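Local coordinates for protein alpha-L-rhamnosidase (Aspergillus terreus, PDB 6GSZ) that probably hydrolyses terminal non-reducing alpha-L-rhamnose residues in alpha-L-rhamnosides, as a calcium-binding glycoside hydrolase, at residues A[571-576]-A[597-602]; A[578-583]-A[695-700]; A[605-610]-A[631-636]. One frame throughout, in Å; residues are numbered along the deposited sequence. Where two conformers were deposited one is given.

Interaction 1 (A[571-576]-A[597-602]); sequences WDRSTF and NKYLVS. With NAG (2-acetamido-2-deoxy-beta-D-glucopyranose), chain E.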
loop_
_atom_site.group_PDB
_atom_site.type_symbol
_atom_site.label_atom_id
_atom_site.label_comp_id
_atom_site.label_asym_id
_atom_site.label_seq_id
_atom_site.Cartn_x
_atom_site.Cartn_y
_atom_site.Cartn_z
ATOM N N TRP A 571 -0.289 25.922 -16.934
ATOM C CA TRP A 571 -0.794 26.229 -15.623
ATOM C C TRP A 571 -0.923 27.742 -15.416
ATOM O O TRP A 571 -0.061 28.518 -15.766
ATOM C CB TRP A 571 0.094 25.638 -14.540
ATOM C CG TRP A 571 -0.204 24.224 -14.142
ATOM C CD1 TRP A 571 0.393 23.090 -14.590
ATOM C CD2 TRP A 571 -1.192 23.787 -13.204
ATOM N NE1 TRP A 571 -0.138 21.984 -14.016
ATOM C CE2 TRP A 571 -1.107 22.377 -13.128
ATOM C CE3 TRP A 571 -2.099 24.450 -12.368
ATOM C CZ2 TRP A 571 -1.910 21.627 -12.271
ATOM C CZ3 TRP A 571 -2.912 23.708 -11.545
ATOM C CH2 TRP A 571 -2.807 22.316 -11.485
ATOM N N ASP A 572 -1.988 28.110 -14.708
ATOM C CA ASP A 572 -2.161 29.470 -14.204
ATOM C C ASP A 572 -1.022 29.766 -13.215
ATOM O O ASP A 572 -0.765 28.985 -12.286
ATOM C CB ASP A 572 -3.544 29.588 -13.563
ATOM C CG ASP A 572 -3.863 30.901 -12.881
ATOM O OD1 ASP A 572 -2.976 31.486 -12.249
ATOM O OD2 ASP A 572 -5.022 31.268 -12.965
ATOM N N ARG A 573 -0.296 30.859 -13.467
ATOM C CA ARG A 573 0.932 31.156 -12.720
ATOM C C ARG A 573 0.640 31.850 -11.376
ATOM O O ARG A 573 1.588 32.322 -10.740
ATOM C CB ARG A 573 1.927 31.936 -13.585
ATOM C CG ARG A 573 2.654 31.085 -14.626
ATOM C CD ARG A 573 1.923 30.945 -15.920
ATOM N NE ARG A 573 2.889 30.492 -16.918
ATOM C CZ ARG A 573 3.176 29.220 -17.206
ATOM N NH1 ARG A 573 2.559 28.235 -16.573
ATOM N NH2 ARG A 573 4.088 28.952 -18.147
ATOM N N SER A 574 -0.632 31.923 -10.954
ATOM C CA SER A 574 -0.957 32.432 -9.623
ATOM C C SER A 574 -1.327 31.295 -8.666
ATOM O O SER A 574 -1.723 31.557 -7.522
ATOM C CB SER A 574 -2.050 33.438 -9.725
ATOM O OG SER A 574 -3.316 32.846 -10.035
ATOM N N THR A 575 -1.213 30.042 -9.104
ATOM C CA THR A 575 -1.623 28.925 -8.278
ATOM C C THR A 575 -0.529 28.470 -7.302
ATOM O O THR A 575 0.634 28.434 -7.592
ATOM C CB THR A 575 -2.003 27.718 -9.135
ATOM O OG1 THR A 575 -0.985 27.392 -10.086
ATOM C CG2 THR A 575 -3.309 27.934 -9.868
ATOM N N PHE A 576 -0.961 28.113 -6.084
ATOM C CA PHE A 576 -0.133 27.368 -5.174
ATOM C C PHE A 576 0.352 26.085 -5.862
ATOM O O PHE A 576 -0.469 25.366 -6.495
ATOM C CB PHE A 576 -0.922 27.053 -3.897
ATOM C CG PHE A 576 -0.148 26.129 -2.998
ATOM C CD1 PHE A 576 0.916 26.599 -2.250
ATOM C CD2 PHE A 576 -0.376 24.770 -3.023
ATOM C CE1 PHE A 576 1.686 25.738 -1.486
ATOM C CE2 PHE A 576 0.400 23.907 -2.268
ATOM C CZ PHE A 576 1.440 24.382 -1.512
ATOM N N ASN A 597 11.832 26.379 -10.802
ATOM C CA ASN A 597 10.581 27.134 -10.851
ATOM C C ASN A 597 9.375 26.179 -10.753
ATOM O O ASN A 597 9.293 25.157 -11.456
ATOM C CB ASN A 597 10.521 28.005 -12.100
ATOM C CG ASN A 597 9.263 28.819 -12.203
ATOM O OD1 ASN A 597 8.206 28.306 -12.581
ATOM N ND2 ASN A 597 9.372 30.076 -11.808
ATOM N N LYS A 598 8.418 26.536 -9.883
ATOM C CA LYS A 598 7.267 25.685 -9.600
ATOM C C LYS A 598 6.388 25.477 -10.833
ATOM O O LYS A 598 5.739 24.427 -10.941
ATOM C CB LYS A 598 6.420 26.269 -8.451
ATOM C CG LYS A 598 7.100 26.238 -7.110
ATOM C CD LYS A 598 6.271 26.903 -6.033
ATOM C CE LYS A 598 6.854 26.640 -4.670
ATOM N NZ LYS A 598 5.841 26.765 -3.611
ATOM N N TYR A 599 6.336 26.471 -11.723
ATOM C CA TYR A 599 5.495 26.411 -12.930
ATOM C C TYR A 599 6.207 25.656 -14.058
ATOM O O TYR A 599 5.509 25.005 -14.856
ATOM C CB TYR A 599 4.993 27.819 -13.317
ATOM C CG TYR A 599 4.242 28.435 -12.169
ATOM C CD1 TYR A 599 3.031 27.918 -11.735
ATOM C CD2 TYR A 599 4.807 29.455 -11.441
ATOM C CE1 TYR A 599 2.387 28.413 -10.611
ATOM C CE2 TYR A 599 4.163 29.977 -10.330
ATOM C CZ TYR A 599 2.967 29.439 -9.905
ATOM O OH TYR A 599 2.373 29.928 -8.777
ATOM N N LEU A 600 7.541 25.720 -14.119
ATOM C CA LEU A 600 8.272 24.862 -15.076
ATOM C C LEU A 600 7.963 23.403 -14.717
ATOM O O LEU A 600 7.573 22.583 -15.568
ATOM C CB LEU A 600 9.760 25.158 -14.960
ATOM C CG LEU A 600 10.717 24.443 -15.925
ATOM C CD1 LEU A 600 12.050 25.200 -15.900
ATOM C CD2 LEU A 600 10.946 22.990 -15.513
ATOM N N VAL A 601 8.058 23.097 -13.408
ATOM C CA VAL A 601 7.765 21.747 -12.920
ATOM C C VAL A 601 6.314 21.365 -13.237
ATOM O O VAL A 601 6.024 20.273 -13.756
ATOM C CB VAL A 601 8.065 21.594 -11.414
ATOM C CG1 VAL A 601 7.569 20.283 -10.838
ATOM C CG2 VAL A 601 9.554 21.715 -11.137
ATOM N N SER A 602 5.389 22.263 -12.888
ATOM C CA SER A 602 3.971 21.991 -13.063
ATOM C C SER A 602 3.594 21.763 -14.533
ATOM O O SER A 602 2.799 20.884 -14.869
ATOM C CB SER A 602 3.159 23.113 -12.432
ATOM O OG SER A 602 3.308 23.160 -11.013
HETATM C C1 NAG E . 14.373 29.754 -12.648
HETATM C C2 NAG E . 14.956 30.773 -11.709
HETATM C C3 NAG E . 14.059 32.013 -11.614
HETATM C C4 NAG E . 13.620 32.564 -12.967
HETATM C C5 NAG E . 13.004 31.410 -13.786
HETATM C C6 NAG E . 12.476 31.813 -15.166
HETATM C C7 NAG E . 14.029 29.639 -9.679
HETATM C C8 NAG E . 14.366 29.071 -8.353
HETATM N N2 NAG E . 15.089 30.128 -10.408
HETATM O O3 NAG E . 14.763 32.965 -10.868
HETATM O O4 NAG E . 12.516 33.436 -12.732
HETATM O O5 NAG E . 13.968 30.369 -13.884
HETATM O O6 NAG E . 13.548 32.390 -15.917
HETATM O O7 NAG E . 12.827 29.626 -10.004
#

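Interaction 2 (A[578-583]-A[695-700]); sequences WADWLD and GFAGTH. With BGC (beta-D-glucopyranose), chain B.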
loop_
_atom_site.group_PDB
_atom_site.type_symbol
_atom_site.label_atom_id
_atom_site.label_comp_id
_atom_site.label_asym_id
_atom_site.label_seq_id
_atom_site.Cartn_x
_atom_site.Cartn_y
_atom_site.Cartn_z
ATOM N N TRP A 578 3.048 22.564 -4.849
ATOM C CA TRP A 578 4.062 21.793 -4.132
ATOM C C TRP A 578 5.340 21.639 -4.970
ATOM O O TRP A 578 6.483 21.857 -4.483
ATOM C CB TRP A 578 3.531 20.393 -3.768
ATOM C CG TRP A 578 2.264 20.373 -2.962
ATOM C CD1 TRP A 578 1.003 20.043 -3.386
ATOM C CD2 TRP A 578 2.137 20.736 -1.577
ATOM N NE1 TRP A 578 0.109 20.204 -2.358
ATOM C CE2 TRP A 578 0.783 20.582 -1.246
ATOM C CE3 TRP A 578 3.038 21.145 -0.598
ATOM C CZ2 TRP A 578 0.309 20.831 0.041
ATOM C CZ3 TRP A 578 2.569 21.401 0.671
ATOM C CH2 TRP A 578 1.225 21.232 0.981
ATOM N N ALA A 579 5.135 21.266 -6.240
ATOM C CA ALA A 579 6.208 21.108 -7.267
ATOM C C ALA A 579 7.364 20.285 -6.683
ATOM O O ALA A 579 7.129 19.185 -6.175
ATOM C CB ALA A 579 6.609 22.451 -7.832
ATOM N N ASP A 580 8.628 20.729 -6.859
ATOM C CA ASP A 580 9.765 19.891 -6.461
ATOM C C ASP A 580 10.045 20.006 -4.965
ATOM O O ASP A 580 11.129 20.418 -4.537
ATOM C CB ASP A 580 11.012 20.162 -7.310
ATOM C CG ASP A 580 12.010 19.002 -7.284
ATOM O OD1 ASP A 580 11.586 17.820 -7.092
ATOM O OD2 ASP A 580 13.231 19.282 -7.453
ATOM N N TRP A 581 9.085 19.497 -4.192
ATOM C CA TRP A 581 9.081 19.500 -2.740
ATOM C C TRP A 581 10.332 18.804 -2.196
ATOM O O TRP A 581 10.677 17.736 -2.647
ATOM C CB TRP A 581 7.791 18.780 -2.324
ATOM C CG TRP A 581 7.477 18.745 -0.860
ATOM C CD1 TRP A 581 7.577 17.647 -0.038
ATOM C CD2 TRP A 581 6.997 19.828 -0.053
ATOM N NE1 TRP A 581 7.178 17.991 1.228
ATOM C CE2 TRP A 581 6.814 19.307 1.243
ATOM C CE3 TRP A 581 6.667 21.169 -0.309
ATOM C CZ2 TRP A 581 6.307 20.086 2.288
ATOM C CZ3 TRP A 581 6.212 21.946 0.744
ATOM C CH2 TRP A 581 6.020 21.400 2.010
ATOM N N LEU A 582 10.983 19.413 -1.188
ATOM C CA LEU A 582 12.079 18.800 -0.443
ATOM C C LEU A 582 13.318 18.616 -1.330
ATOM O O LEU A 582 14.150 17.782 -1.049
ATOM C CB LEU A 582 11.611 17.498 0.239
ATOM C CG LEU A 582 10.862 17.706 1.551
ATOM C CD1 LEU A 582 10.300 16.391 2.077
ATOM C CD2 LEU A 582 11.748 18.386 2.579
ATOM N N ASP A 583 13.474 19.506 -2.319
ATOM C CA ASP A 583 14.777 19.761 -2.952
ATOM C C ASP A 583 15.772 19.869 -1.804
ATOM O O ASP A 583 15.479 20.571 -0.839
ATOM C CB ASP A 583 14.678 21.047 -3.793
ATOM C CG ASP A 583 15.938 21.583 -4.444
ATOM O OD1 ASP A 583 17.050 21.301 -3.923
ATOM O OD2 ASP A 583 15.776 22.294 -5.453
ATOM N N GLY A 695 14.051 16.983 -5.590
ATOM C CA GLY A 695 12.993 16.730 -4.614
ATOM C C GLY A 695 11.986 15.708 -5.130
ATOM O O GLY A 695 12.312 14.851 -5.964
ATOM N N PHE A 696 10.722 15.834 -4.702
ATOM C CA PHE A 696 9.720 14.817 -5.000
ATOM C C PHE A 696 9.411 14.789 -6.499
ATOM O O PHE A 696 8.927 13.774 -6.990
ATOM C CB PHE A 696 8.447 15.017 -4.155
ATOM C CG PHE A 696 8.446 14.516 -2.729
ATOM C CD1 PHE A 696 9.620 14.409 -1.993
ATOM C CD2 PHE A 696 7.259 14.170 -2.124
ATOM C CE1 PHE A 696 9.620 13.980 -0.677
ATOM C CE2 PHE A 696 7.248 13.762 -0.795
ATOM C CZ PHE A 696 8.416 13.643 -0.080
ATOM N N ALA A 697 9.575 15.935 -7.167
ATOM C CA ALA A 697 9.203 15.992 -8.592
ATOM C C ALA A 697 10.219 15.249 -9.471
ATOM O O ALA A 697 9.837 14.719 -10.496
ATOM C CB ALA A 697 9.069 17.427 -9.075
ATOM N N GLY A 698 11.501 15.298 -9.076
ATOM C CA GLY A 698 12.580 14.783 -9.903
ATOM C C GLY A 698 13.090 13.406 -9.486
ATOM O O GLY A 698 13.595 12.658 -10.327
ATOM N N THR A 699 13.014 13.061 -8.207
ATOM C CA THR A 699 13.773 11.918 -7.681
ATOM C C THR A 699 13.339 10.591 -8.321
ATOM O O THR A 699 14.203 9.796 -8.787
ATOM C CB THR A 699 13.657 11.830 -6.166
ATOM O OG1 THR A 699 14.262 13.007 -5.629
ATOM C CG2 THR A 699 14.378 10.616 -5.627
ATOM N N HIS A 700 12.018 10.359 -8.436
ATOM C CA HIS A 700 11.534 9.077 -8.923
ATOM C C HIS A 700 11.905 8.824 -10.387
ATOM O O HIS A 700 11.873 7.638 -10.832
ATOM C CB HIS A 700 10.026 8.900 -8.708
ATOM C CG HIS A 700 9.167 9.778 -9.552
ATOM N ND1 HIS A 700 8.374 9.252 -10.551
ATOM C CD2 HIS A 700 8.922 11.112 -9.536
ATOM C CE1 HIS A 700 7.680 10.230 -11.116
ATOM N NE2 HIS A 700 7.994 11.386 -10.508
HETATM C C2 BGC B . 3.897 14.501 2.262
HETATM C C3 BGC B . 3.978 15.511 1.153
HETATM C C4 BGC B . 3.299 16.844 1.379
HETATM C C5 BGC B . 3.766 17.279 2.682
HETATM C C6 BGC B . 3.130 18.639 2.891
HETATM C C1 BGC B . 4.249 15.160 3.584
HETATM O O1 BGC B . 4.295 14.162 4.585
HETATM O O2 BGC B . 4.981 13.604 2.190
HETATM O O3 BGC B . 3.284 15.023 0.133
HETATM O O4 BGC B . 3.499 17.868 0.377
HETATM O O5 BGC B . 3.500 16.359 3.790
HETATM O O6 BGC B . 3.429 19.069 4.224
#

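Interaction 3 (A[605-610]-A[631-636]); sequences YLLHST and EWHAKL. With NAG (2-acetamido-2-deoxy-beta-D-glucopyranose), chain D.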
loop_
_atom_site.group_PDB
_atom_site.type_symbol
_atom_site.label_atom_id
_atom_site.label_comp_id
_atom_site.label_asym_id
_atom_site.label_seq_id
_atom_site.Cartn_x
_atom_site.Cartn_y
_atom_site.Cartn_z
ATOM N N TYR A 605 4.677 18.404 -15.771
ATOM C CA TYR A 605 3.753 17.372 -15.358
ATOM C C TYR A 605 2.368 17.457 -16.049
ATOM O O TYR A 605 1.711 16.419 -16.256
ATOM C CB TYR A 605 3.620 17.324 -13.835
ATOM C CG TYR A 605 4.648 16.450 -13.181
ATOM C CD1 TYR A 605 5.911 16.934 -12.858
ATOM C CD2 TYR A 605 4.377 15.119 -12.917
ATOM C CE1 TYR A 605 6.860 16.140 -12.236
ATOM C CE2 TYR A 605 5.330 14.308 -12.311
ATOM C CZ TYR A 605 6.575 14.812 -11.969
ATOM O OH TYR A 605 7.510 13.986 -11.375
ATOM N N LEU A 606 1.945 18.673 -16.440
ATOM C CA LEU A 606 0.727 18.827 -17.248
ATOM C C LEU A 606 0.914 18.120 -18.600
ATOM O O LEU A 606 0.015 17.410 -19.042
ATOM C CB LEU A 606 0.396 20.317 -17.416
ATOM C CG LEU A 606 -0.542 20.667 -18.572
ATOM C CD1 LEU A 606 -1.899 20.027 -18.398
ATOM C CD2 LEU A 606 -0.661 22.170 -18.750
ATOM N N LEU A 607 2.055 18.346 -19.244
ATOM C CA LEU A 607 2.334 17.667 -20.504
ATOM C C LEU A 607 2.347 16.142 -20.288
ATOM O O LEU A 607 1.786 15.400 -21.071
ATOM C CB LEU A 607 3.666 18.160 -21.064
ATOM C CG LEU A 607 3.625 19.347 -22.019
ATOM C CD1 LEU A 607 2.892 18.993 -23.277
ATOM C CD2 LEU A 607 3.014 20.570 -21.456
ATOM N N HIS A 608 3.008 15.705 -19.206
ATOM C CA HIS A 608 3.091 14.268 -18.903
ATOM C C HIS A 608 1.675 13.677 -18.710
ATOM O O HIS A 608 1.355 12.568 -19.197
ATOM C CB HIS A 608 4.014 14.020 -17.712
ATOM C CG HIS A 608 4.120 12.603 -17.333
ATOM N ND1 HIS A 608 4.533 11.631 -18.217
ATOM C CD2 HIS A 608 3.938 12.018 -16.140
ATOM C CE1 HIS A 608 4.568 10.470 -17.569
ATOM N NE2 HIS A 608 4.223 10.704 -16.266
ATOM N N SER A 609 0.816 14.357 -17.928
ATOM C CA SER A 609 -0.545 13.852 -17.766
ATOM C C SER A 609 -1.321 13.802 -19.090
ATOM O O SER A 609 -2.152 12.908 -19.297
ATOM C CB SER A 609 -1.273 14.681 -16.744
ATOM O OG SER A 609 -1.018 14.194 -15.430
ATOM N N THR A 610 -1.101 14.822 -19.941
ATOM C CA THR A 610 -1.791 14.850 -21.220
ATOM C C THR A 610 -1.356 13.663 -22.094
ATOM O O THR A 610 -2.210 13.038 -22.765
ATOM C CB THR A 610 -1.579 16.211 -21.928
ATOM O OG1 THR A 610 -1.945 17.251 -21.004
ATOM C CG2 THR A 610 -2.371 16.323 -23.215
ATOM N N GLU A 631 -3.204 15.992 -29.865
ATOM C CA GLU A 631 -3.223 17.373 -30.432
ATOM C C GLU A 631 -2.838 18.386 -29.341
ATOM O O GLU A 631 -2.018 19.286 -29.528
ATOM C CB GLU A 631 -4.602 17.699 -31.027
ATOM C CG GLU A 631 -4.887 16.986 -32.356
ATOM C CD GLU A 631 -6.291 17.061 -32.951
ATOM O OE1 GLU A 631 -7.143 17.860 -32.449
ATOM O OE2 GLU A 631 -6.542 16.305 -33.938
ATOM N N TRP A 632 -3.522 18.293 -28.196
ATOM C CA TRP A 632 -3.242 19.197 -27.054
ATOM C C TRP A 632 -1.790 19.036 -26.608
ATOM O O TRP A 632 -1.112 20.024 -26.320
ATOM C CB TRP A 632 -4.188 18.925 -25.875
ATOM C CG TRP A 632 -5.505 19.621 -25.981
ATOM C CD1 TRP A 632 -6.584 19.301 -26.745
ATOM C CD2 TRP A 632 -5.854 20.843 -25.324
ATOM N NE1 TRP A 632 -7.574 20.236 -26.604
ATOM C CE2 TRP A 632 -7.153 21.194 -25.742
ATOM C CE3 TRP A 632 -5.196 21.649 -24.395
ATOM C CZ2 TRP A 632 -7.815 22.329 -25.261
ATOM C CZ3 TRP A 632 -5.844 22.769 -23.931
ATOM C CH2 TRP A 632 -7.127 23.102 -24.363
ATOM N N HIS A 633 -1.297 17.793 -26.556
ATOM C CA HIS A 633 0.082 17.575 -26.144
ATOM C C HIS A 633 1.052 18.298 -27.097
ATOM O O HIS A 633 2.016 18.918 -26.658
ATOM C CB HIS A 633 0.364 16.087 -26.034
ATOM C CG HIS A 633 1.710 15.774 -25.520
ATOM N ND1 HIS A 633 2.809 15.624 -26.319
ATOM C CD2 HIS A 633 2.131 15.527 -24.265
ATOM C CE1 HIS A 633 3.848 15.324 -25.558
ATOM N NE2 HIS A 633 3.462 15.267 -24.285
ATOM N N ALA A 634 0.800 18.211 -28.415
ATOM C CA ALA A 634 1.699 18.850 -29.351
ATOM C C ALA A 634 1.642 20.373 -29.196
ATOM O O ALA A 634 2.683 21.025 -29.182
ATOM C CB ALA A 634 1.345 18.426 -30.763
ATOM N N LYS A 635 0.433 20.942 -29.052
ATOM C CA LYS A 635 0.301 22.397 -28.936
ATOM C C LYS A 635 0.941 22.893 -27.635
ATOM O O LYS A 635 1.659 23.914 -27.613
ATOM C CB LYS A 635 -1.161 22.828 -29.080
ATOM C CG LYS A 635 -1.774 22.630 -30.469
ATOM C CD LYS A 635 -1.049 23.298 -31.611
ATOM N N LEU A 636 0.733 22.156 -26.543
ATOM C CA LEU A 636 1.279 22.575 -25.269
ATOM C C LEU A 636 2.778 22.308 -25.142
ATOM O O LEU A 636 3.456 22.973 -24.374
ATOM C CB LEU A 636 0.526 21.925 -24.112
ATOM C CG LEU A 636 -0.940 22.310 -23.983
ATOM C CD1 LEU A 636 -1.557 21.578 -22.803
ATOM C CD2 LEU A 636 -1.080 23.801 -23.785
HETATM C C1 NAG D . -10.014 17.686 -25.467
HETATM C C2 NAG D . -11.413 17.221 -24.946
HETATM C C3 NAG D . -12.166 18.414 -24.356
HETATM C C4 NAG D . -11.273 19.150 -23.339
HETATM C C5 NAG D . -9.873 19.398 -23.845
HETATM C C6 NAG D . -8.916 19.895 -22.760
HETATM C C7 NAG D . -12.277 15.281 -26.093
HETATM C C8 NAG D . -13.108 14.725 -27.200
HETATM N N2 NAG D . -12.223 16.602 -25.966
HETATM O O3 NAG D . -13.385 17.966 -23.750
HETATM O O4 NAG D . -11.786 20.468 -23.061
HETATM O O5 NAG D . -9.273 18.211 -24.431
HETATM O O6 NAG D . -8.482 18.824 -21.891
HETATM O O7 NAG D . -11.609 14.515 -25.365
#

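Interaction 1 (A[571-576]-A[597-602])
Tyr599, in the first turn of helix 598-619, lays its ring against the type I beta turn Asp572-Thr575 and passes its phenol to the backbone there. Its OH donates to Thr575 O at 2.6 Å, tilted 28° from the carbonyl plane. Arg573 CA sits over one face of the Tyr599 ring, 3.9 Å from the centroid, a CH-pi contact, while Thr575 OG1 meets the ring at its edge, in plane. Tyrosine suits this place because one flat group both covers the turn's backbone and reaches the carbonyl of its last residue. Thr575 OG1 itself donates back to Asp572 O. OD1 of Asp572 accepts from Ser574 N, which closes an Asx turn, and from Ser574 OG as well. At the start of the helix that presents Tyr599, Asn597 is the N-cap: its OD1 accepts from Tyr599 N at 2.8 Å and Leu600 N at 3.1 Å. Asn597 CA also lies 3.5 Å from O7 of an N-acetylglucosamine.

A second tight, buried part has Ser602 CB over the five-membered ring of Trp571, 3.9 Å from its centroid. A side chain as small as serine lets the helix come this near the indole, and its OG is occupied by Lys598 O and by Ser525.

Toward solvent the fit is looser. The Arg573 chain bends at chi2 (87°), and its NH1 donates to Trp571 O at 2.8 Å but comes no nearer than 4.1 Å to Tyr599 CB; NH2 forms a salt bridge with Asp603. Ser574 is exposed.

The contact depends on main-chain carbonyl and CH groups of the turn more than on matched charges. One clear hydrogen bond, from a phenol to a main-chain carbonyl, joins the segments over a surface of ring faces, CH groups and main-chain carbonyls, and the arginine's charge is met at the margin.

Interaction 2 (A[578-583]-A[695-700])
Asp580 turns its carboxylate into a run of backbone N-H groups at 695-698, where the chain approaches helix 699-708. OD1 accepts from Ala697 N at 2.8 Å, nearly in line with its own C-O bond, and from Gly698 N at 3.2 Å, which comes from above the carboxylate plane. OD2 takes Gly695 N at 3.1 Å on its syn side and is also hydrogen-bonded to Thr657 OG1. Phe696 N turns instead to Trp581 O, 2.8 Å away in the carbonyl plane, so all four successive amides find acceptors in 578-583. Aspartate suits this buried spot: two oxygens on a short stem can serve several donors, which would probably favour its ionised form.

Gly695 O accepts three times, from Gly698 N, Thr699 N and Thr699 OG1. Gly695 CA lies 3.2 Å from Trp581 O in a CA-H...O contact; a CB here would clash with the carbonyls of Asp580 and Trp581, and glycine has none. Asp583 OD2 is satisfied by Thr595.

Beside the polar core, with CG of Trp581 anti to the backbone N (chi1 -175°), the indole runs alongside Phe696 and meets it edge to face, planes at 78°. Trp581 CD1 stands over the centre of the phenyl ring, and Leu582 CD1 approaches Phe696 CE1 at 3.7 Å. Bound glucose meets this aromatic corner: Trp581 CZ2 is 3.5 Å from its C6, and O4 lies over one face each of Trp578 and Trp581. The contact thus forms part of the sugar pocket's wall.

In the surrounding fold, Ala579 and Ala697 rest on Val601 of helix 598-619, Phe696 and His700 touch helix 471-484, and the 578-583 loop runs between helices 545-562 and 598-619 of the 6-hairpin glycosidase domain.

Interaction 3 (A[605-610]-A[631-636])
His633 makes the closest approach here through carbon: its CD2 lies 3.2 Å from Leu607 O, with that oxygen at the imidazole edge and in its plane. CG anti to the backbone N (chi1 -175°) carries the ring toward segment 605-610. There Leu607 CD1 lies over one face, displaced toward the rim, 4.0 Å from the centroid, a CH-pi contact, so one leucine meets the ring by both backbone and side chain. Imidazole suits the site with a flat surface for a methyl and an edge C-H that is probably somewhat polarised.

Leu607 CD1 and CD2 both reach Leu636 CB, each at 3.9 Å. Thr610 presents CG2 to His633 CB, 3.9 Å away, while its OG1 donates to Leu606 O at 2.8 Å; the threonine buries its hydroxyl against its own helix and offers a methyl to the other. Trp632 touches Thr610 only with CB, its indole leading away to lie against an N-acetylglucosamine.

The two segments run nearly antiparallel, at 158° with axes 9.4 Å apart, as a hairpin of helices 598-619 and 623-644. Leu636 also touches Arg565, and Tyr605 of the first helix packs against Phe665.

From the N terminus, 571-576 and 578-583 follow one another in the long loop after helix 545-562. Interaction 1 closes 20 residues free of helix and strand by returning to the start of helix 598-619. Interaction 2 spans 111 residues, mostly helical, and its segments alternate with those of interaction 1, so the two cross. Interaction 3 opens after interaction 1 has closed and nests inside the loop of interaction 2. Helix 598-619 joins them all: Lys598 CA packs on Ala579, Leu606 CB on Trp571, and Tyr605 OH probably hydrogen-bonds Ala697 O and His700 NE2. The glucose pocket is thereby linked to the hairpin of helices 598-619 and 623-644.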